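Local coordinates for cobalamin biosynthesis protein CobN (Mycobacterium tuberculosis, PDB 7C6O) that probably forms the catalytic large subunit of the cobaltochelatase that inserts cobalt into the corrin ring during cobalamin biosynthesis, at residues 863-868 with 1106-1111; 1059-1064 with 1097-1102. All coordinates share one frame; numbering follows the deposited sequence. Where two conformers were deposited one is given.

Contact 1: 863-868 with 1106-1111; sequences ADSLLA and IRTRTL
Ser865 and Thr1108 meet hydroxyl to hydroxyl where helix 853-874 packs on strand 1107-1110, an edge strand of a mixed beta-sheet. The local axes approach to 7.5 Å at 39°, and only 155 Å² is buried between the segments, so this is a light helix-on-strand contact resting on one polar pair. Its tight part is the hydrogen bond of 2.7 Å between Ser865 OG and Thr1108 OG1, in which either hydroxyl may donate. Ser865 reaches over because its OG lies opposite the backbone N (chi1 -178°), while Thr1108 turns OG1 away from its own carbonyl carbon (chi1 -60°), toward the helix. The methylene of Ser865 closes the same approach, with CB 3.3 Å from Thr1108 OG1.

Packing thins on both flanks. Leu866 CB lies 4.4 Å from Thr1108 OG1, and its side chain turns instead to Tyr1096 and to Glu900 of helix 896-905. Ile1106 presents CG2 to Ser865 CB at 4.4 Å and also touches Ala858, Ala861 and Leu862, one to two turns before Ser865 on helix 853-874. The Ile1106 side is also hydrated: a water joins helix and strand, so that Ser865 OG has two polar partners. That water lies 2.7 Å from Ser865 OG and donates to the backbone O of Ile1106 at 3.1 Å.

Contact 2: 1059-1064 with 1097-1102; sequences KNTDTR and IGDNTR
Lys1059, Asn1060 and Thr1061 pair in parallel register with Ile1097, Gly1098 and Asp1099, the short strand axes 4.5 Å apart and turned by 32°, as neighbouring strands of a beta-alpha-beta unit whose crossover is helix 1072-1089. Gly1098 bonds both ways: its N donates to Lys1059 O (2.9 Å), and its O accepts from Thr1061 N (2.8 Å). Beyond the paired residues, Asn1100 N still reaches Thr1061 O in a third backbone hydrogen bond. Gly1098 CA lies 3.2 Å from Asn1060 OD1, the strands closely apposed here; the amide nitrogen of Asn1060 is held by Asp897 and Glu900.

On the sheet face bearing Thr1061 and Ile1097, their CG2 methyls meet at 3.7 Å, the side chains crossing nearly at right angles. Past the strand ends, Arg1064, bent at chi2 (-75°), lays its guanidinium on Thr1101, whose CG2 sits 3.7 Å above the centre of one face. The NH2 of Arg1064 makes a salt bridge of 3.0 Å to Asp1099 OD2, which lies at the guanidinium edge although the two planes are 73° apart. Two further arginines from strand 1107-1110 reach the same oxygen. The other oxygen, OD1, closes an Asx turn by accepting from Thr1101 N, and takes a second bond from the hydroxyl of Thr1101: OG1 meets OD1 on its syn side at 2.6 Å.

Overall arrangement
Contacts 1 and 2 have centres 10 Å apart and belong to one end of a single sheet, in which 1056-1061, 1094-1099 and 1107-1110 are successive strands. Because 1107-1110 is an outermost strand, contact 2 lies one strand further in; the first pair is parallel, the last antiparallel. Along the chain contact 2 is nested within the loop that contact 1 closes. Arg1109 O and Ile1097 N, 2.7 Å apart, probably share a hydrogen bond, and Arg1107 NH2 forms a salt bridge to Asp1099 OD2 at 3.1 Å. Glycerol, probably from crystallisation, is found about 5 Å from the Arg1107 side chain, and Arg1102 NH1 hydrogen-bonds to a glycerol. The sodium site, Asp125 with Ser127, involves neither contact.

Contact 1: 863-868 with 1106-1111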
loop_
_atom_site.group_PDB
_atom_site.type_symbol
_atom_site.label_atom_id
_atom_site.label_comp_id
_atom_site.label_asym_id
_atom_site.label_seq_id
_atom_site.Cartn_x
_atom_site.Cartn_y
_atom_site.Cartn_z
ATOM N N ALA A 863 21.338 -9.311 -3.204
ATOM C CA ALA A 863 21.796 -10.625 -2.761
ATOM C C ALA A 863 23.313 -10.740 -2.858
ATOM O O ALA A 863 23.978 -11.144 -1.898
ATOM C CB ALA A 863 21.119 -11.721 -3.585
ATOM N N ASP A 864 23.878 -10.390 -4.017
ATOM C CA ASP A 864 25.325 -10.494 -4.195
ATOM C C ASP A 864 26.071 -9.618 -3.198
ATOM O O ASP A 864 27.102 -10.028 -2.651
ATOM C CB ASP A 864 25.709 -10.110 -5.624
ATOM C CG ASP A 864 25.317 -11.164 -6.639
ATOM O OD1 ASP A 864 24.930 -12.280 -6.228
ATOM O OD2 ASP A 864 25.395 -10.872 -7.851
ATOM N N SER A 865 25.560 -8.409 -2.947
ATOM C CA SER A 865 26.237 -7.482 -2.047
ATOM C C SER A 865 26.184 -7.973 -0.606
ATOM O O SER A 865 27.170 -7.857 0.132
ATOM C CB SER A 865 25.609 -6.092 -2.175
ATOM O OG SER A 865 26.265 -5.144 -1.356
ATOM N N LEU A 866 25.042 -8.522 -0.190
ATOM C CA LEU A 866 24.921 -9.069 1.158
ATOM C C LEU A 866 25.872 -10.243 1.359
ATOM O O LEU A 866 26.549 -10.340 2.389
ATOM C CB LEU A 866 23.472 -9.490 1.420
ATOM C CG LEU A 866 23.087 -10.148 2.751
ATOM C CD1 LEU A 866 21.626 -9.859 3.057
ATOM C CD2 LEU A 866 23.316 -11.654 2.735
ATOM N N LEU A 867 25.927 -11.154 0.385
ATOM C CA LEU A 867 26.786 -12.326 0.524
ATOM C C LEU A 867 28.258 -11.938 0.530
ATOM O O LEU A 867 29.045 -12.484 1.313
ATOM C CB LEU A 867 26.491 -13.326 -0.592
ATOM C CG LEU A 867 25.071 -13.906 -0.584
ATOM C CD1 LEU A 867 24.845 -14.804 -1.781
ATOM C CD2 LEU A 867 24.804 -14.661 0.707
ATOM N N ALA A 868 28.649 -10.993 -0.330
ATOM C CA ALA A 868 30.037 -10.544 -0.352
ATOM C C ALA A 868 30.447 -9.944 0.987
ATOM O O ALA A 868 31.544 -10.215 1.488
ATOM C CB ALA A 868 30.245 -9.531 -1.479
ATOM N N ILE A 1106 23.920 -0.212 -5.602
ATOM C CA ILE A 1106 23.446 -0.947 -4.437
ATOM C C ILE A 1106 24.623 -1.275 -3.530
ATOM O O ILE A 1106 25.666 -1.759 -3.987
ATOM C CB ILE A 1106 22.685 -2.208 -4.873
ATOM C CG1 ILE A 1106 21.283 -1.821 -5.347
ATOM C CG2 ILE A 1106 22.609 -3.218 -3.738
ATOM C CD1 ILE A 1106 20.479 -2.967 -5.862
ATOM N N ARG A 1107 24.467 -0.988 -2.240
ATOM C CA ARG A 1107 25.509 -1.192 -1.246
ATOM C C ARG A 1107 24.913 -1.862 -0.016
ATOM O O ARG A 1107 23.719 -1.731 0.265
ATOM C CB ARG A 1107 26.169 0.138 -0.842
ATOM C CG ARG A 1107 26.924 0.835 -1.964
ATOM C CD ARG A 1107 26.845 2.347 -1.809
ATOM N NE ARG A 1107 25.485 2.834 -2.031
ATOM C CZ ARG A 1107 25.034 4.019 -1.625
ATOM N NH1 ARG A 1107 25.834 4.845 -0.965
ATOM N NH2 ARG A 1107 23.779 4.374 -1.875
ATOM N N THR A 1108 25.759 -2.582 0.714
ATOM C CA THR A 1108 25.379 -3.226 1.962
ATOM C C THR A 1108 26.269 -2.704 3.080
ATOM O O THR A 1108 27.484 -2.570 2.907
ATOM C CB THR A 1108 25.499 -4.756 1.861
ATOM O OG1 THR A 1108 24.633 -5.237 0.826
ATOM C CG2 THR A 1108 25.117 -5.424 3.178
ATOM N N ARG A 1109 25.658 -2.387 4.216
ATOM C CA ARG A 1109 26.411 -1.989 5.394
ATOM C C ARG A 1109 25.769 -2.622 6.618
ATOM O O ARG A 1109 24.639 -3.113 6.566
ATOM C CB ARG A 1109 26.484 -0.459 5.527
ATOM C CG ARG A 1109 25.148 0.237 5.667
ATOM C CD ARG A 1109 25.327 1.754 5.596
ATOM N NE ARG A 1109 25.709 2.196 4.258
ATOM C CZ ARG A 1109 24.858 2.682 3.357
ATOM N NH1 ARG A 1109 23.570 2.804 3.647
ATOM N NH2 ARG A 1109 25.299 3.051 2.162
ATOM N N THR A 1110 26.514 -2.631 7.720
ATOM C CA THR A 1110 25.964 -3.173 8.950
ATOM C C THR A 1110 24.956 -2.197 9.549
ATOM O O THR A 1110 24.923 -1.009 9.212
ATOM C CB THR A 1110 27.070 -3.472 9.965
ATOM O OG1 THR A 1110 27.648 -2.245 10.429
ATOM C CG2 THR A 1110 28.160 -4.336 9.337
ATOM N N LEU A 1111 24.112 -2.722 10.440
ATOM C CA LEU A 1111 23.156 -1.871 11.141
ATOM C C LEU A 1111 23.869 -0.823 11.987
ATOM O O LEU A 1111 23.418 0.324 12.078
ATOM C CB LEU A 1111 22.229 -2.728 12.003
ATOM C CG LEU A 1111 21.179 -2.009 12.854
ATOM C CD1 LEU A 1111 20.300 -1.118 11.988
ATOM C CD2 LEU A 1111 20.338 -3.027 13.613
HETATM O O HOH W 1 27.824 -3.816 -3.058
#

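Contact 2: 1059-1064 with 1097-1102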
loop_
_atom_site.group_PDB
_atom_site.type_symbol
_atom_site.label_atom_id
_atom_site.label_comp_id
_atom_site.label_asym_id
_atom_site.label_seq_id
_atom_site.Cartn_x
_atom_site.Cartn_y
_atom_site.Cartn_z
ATOM N N LYS A 1059 17.420 -5.837 6.370
ATOM C CA LYS A 1059 16.329 -4.949 6.000
ATOM C C LYS A 1059 16.861 -3.979 4.960
ATOM O O LYS A 1059 17.998 -3.513 5.068
ATOM C CB LYS A 1059 15.774 -4.175 7.205
ATOM C CG LYS A 1059 14.619 -3.239 6.856
ATOM C CD LYS A 1059 13.410 -4.029 6.380
ATOM C CE LYS A 1059 12.273 -3.122 5.925
ATOM N NZ LYS A 1059 12.477 -2.542 4.562
ATOM N N ASN A 1060 16.054 -3.682 3.952
ATOM C CA ASN A 1060 16.487 -2.800 2.880
ATOM C C ASN A 1060 15.880 -1.414 3.051
ATOM O O ASN A 1060 14.717 -1.276 3.439
ATOM C CB ASN A 1060 16.120 -3.389 1.520
ATOM C CG ASN A 1060 16.861 -4.684 1.235
ATOM O OD1 ASN A 1060 18.011 -4.854 1.646
ATOM N ND2 ASN A 1060 16.205 -5.605 0.542
ATOM N N THR A 1061 16.693 -0.390 2.790
ATOM C CA THR A 1061 16.268 1.006 2.807
ATOM C C THR A 1061 16.196 1.463 1.358
ATOM O O THR A 1061 17.230 1.626 0.703
ATOM C CB THR A 1061 17.232 1.874 3.613
ATOM O OG1 THR A 1061 18.545 1.784 3.044
ATOM C CG2 THR A 1061 17.283 1.409 5.054
ATOM N N ASP A 1062 14.981 1.674 0.859
ATOM C CA ASP A 1062 14.749 1.934 -0.552
ATOM C C ASP A 1062 14.314 3.359 -0.854
ATOM O O ASP A 1062 14.176 3.709 -2.031
ATOM C CB ASP A 1062 13.693 0.958 -1.088
ATOM C CG ASP A 1062 12.550 0.744 -0.109
ATOM O OD1 ASP A 1062 12.287 1.637 0.723
ATOM O OD2 ASP A 1062 11.922 -0.331 -0.163
ATOM N N THR A 1063 14.073 4.184 0.162
ATOM C CA THR A 1063 13.630 5.552 -0.065
ATOM C C THR A 1063 14.444 6.494 0.812
ATOM O O THR A 1063 14.835 6.142 1.929
ATOM C CB THR A 1063 12.110 5.696 0.192
ATOM O OG1 THR A 1063 11.525 6.534 -0.816
ATOM C CG2 THR A 1063 11.820 6.284 1.564
ATOM N N ARG A 1064 14.734 7.682 0.280
ATOM C CA ARG A 1064 15.595 8.645 0.954
ATOM C C ARG A 1064 14.827 9.674 1.770
ATOM O O ARG A 1064 15.441 10.382 2.575
ATOM C CB ARG A 1064 16.480 9.372 -0.068
ATOM C CG ARG A 1064 17.798 8.680 -0.342
ATOM C CD ARG A 1064 18.775 8.879 0.808
ATOM N NE ARG A 1064 19.893 7.940 0.734
ATOM C CZ ARG A 1064 20.114 6.968 1.614
ATOM N NH1 ARG A 1064 19.302 6.813 2.651
ATOM N NH2 ARG A 1064 21.152 6.158 1.462
ATOM N N ILE A 1097 22.002 -3.693 6.598
ATOM C CA ILE A 1097 21.083 -2.820 5.879
ATOM C C ILE A 1097 21.459 -2.877 4.404
ATOM O O ILE A 1097 22.601 -2.572 4.038
ATOM C CB ILE A 1097 21.141 -1.375 6.399
ATOM C CG1 ILE A 1097 20.533 -1.274 7.800
ATOM C CG2 ILE A 1097 20.446 -0.426 5.430
ATOM C CD1 ILE A 1097 19.045 -1.527 7.839
ATOM N N GLY A 1098 20.512 -3.273 3.562
ATOM C CA GLY A 1098 20.722 -3.190 2.130
ATOM C C GLY A 1098 20.249 -1.853 1.598
ATOM O O GLY A 1098 19.071 -1.513 1.735
ATOM N N ASP A 1099 21.148 -1.074 1.003
ATOM C CA ASP A 1099 20.823 0.267 0.524
ATOM C C ASP A 1099 20.463 0.171 -0.955
ATOM O O ASP A 1099 21.344 0.097 -1.816
ATOM C CB ASP A 1099 21.989 1.224 0.761
ATOM C CG ASP A 1099 21.642 2.673 0.437
ATOM O OD1 ASP A 1099 20.558 2.929 -0.130
ATOM O OD2 ASP A 1099 22.462 3.562 0.756
ATOM N N ASN A 1100 19.164 0.183 -1.252
ATOM C CA ASN A 1100 18.683 0.248 -2.627
ATOM C C ASN A 1100 17.960 1.566 -2.899
ATOM O O ASN A 1100 16.988 1.617 -3.655
ATOM C CB ASN A 1100 17.796 -0.954 -2.968
ATOM C CG ASN A 1100 16.586 -1.096 -2.051
ATOM O OD1 ASN A 1100 16.624 -0.729 -0.878
ATOM N ND2 ASN A 1100 15.507 -1.666 -2.587
ATOM N N THR A 1101 18.436 2.653 -2.282
ATOM C CA THR A 1101 17.958 3.979 -2.664
ATOM C C THR A 1101 18.431 4.350 -4.062
ATOM O O THR A 1101 17.770 5.134 -4.753
ATOM C CB THR A 1101 18.428 5.035 -1.658
ATOM O OG1 THR A 1101 19.860 5.002 -1.551
ATOM C CG2 THR A 1101 17.804 4.792 -0.292
ATOM N N ARG A 1102 19.563 3.799 -4.490
ATOM C CA ARG A 1102 20.108 4.013 -5.830
ATOM C C ARG A 1102 20.277 2.657 -6.496
ATOM O O ARG A 1102 21.248 1.935 -6.203
ATOM C CB ARG A 1102 21.441 4.758 -5.763
ATOM C CG ARG A 1102 21.333 6.153 -5.161
ATOM C CD ARG A 1102 22.634 6.580 -4.485
ATOM N NE ARG A 1102 23.774 6.554 -5.398
ATOM C CZ ARG A 1102 25.009 6.911 -5.058
ATOM N NH1 ARG A 1102 25.270 7.322 -3.825
ATOM N NH2 ARG A 1102 25.986 6.856 -5.953
HETATM O O HOH W 2 13.073 -2.704 -1.172
HETATM O O HOH W 3 20.924 7.678 -1.610
#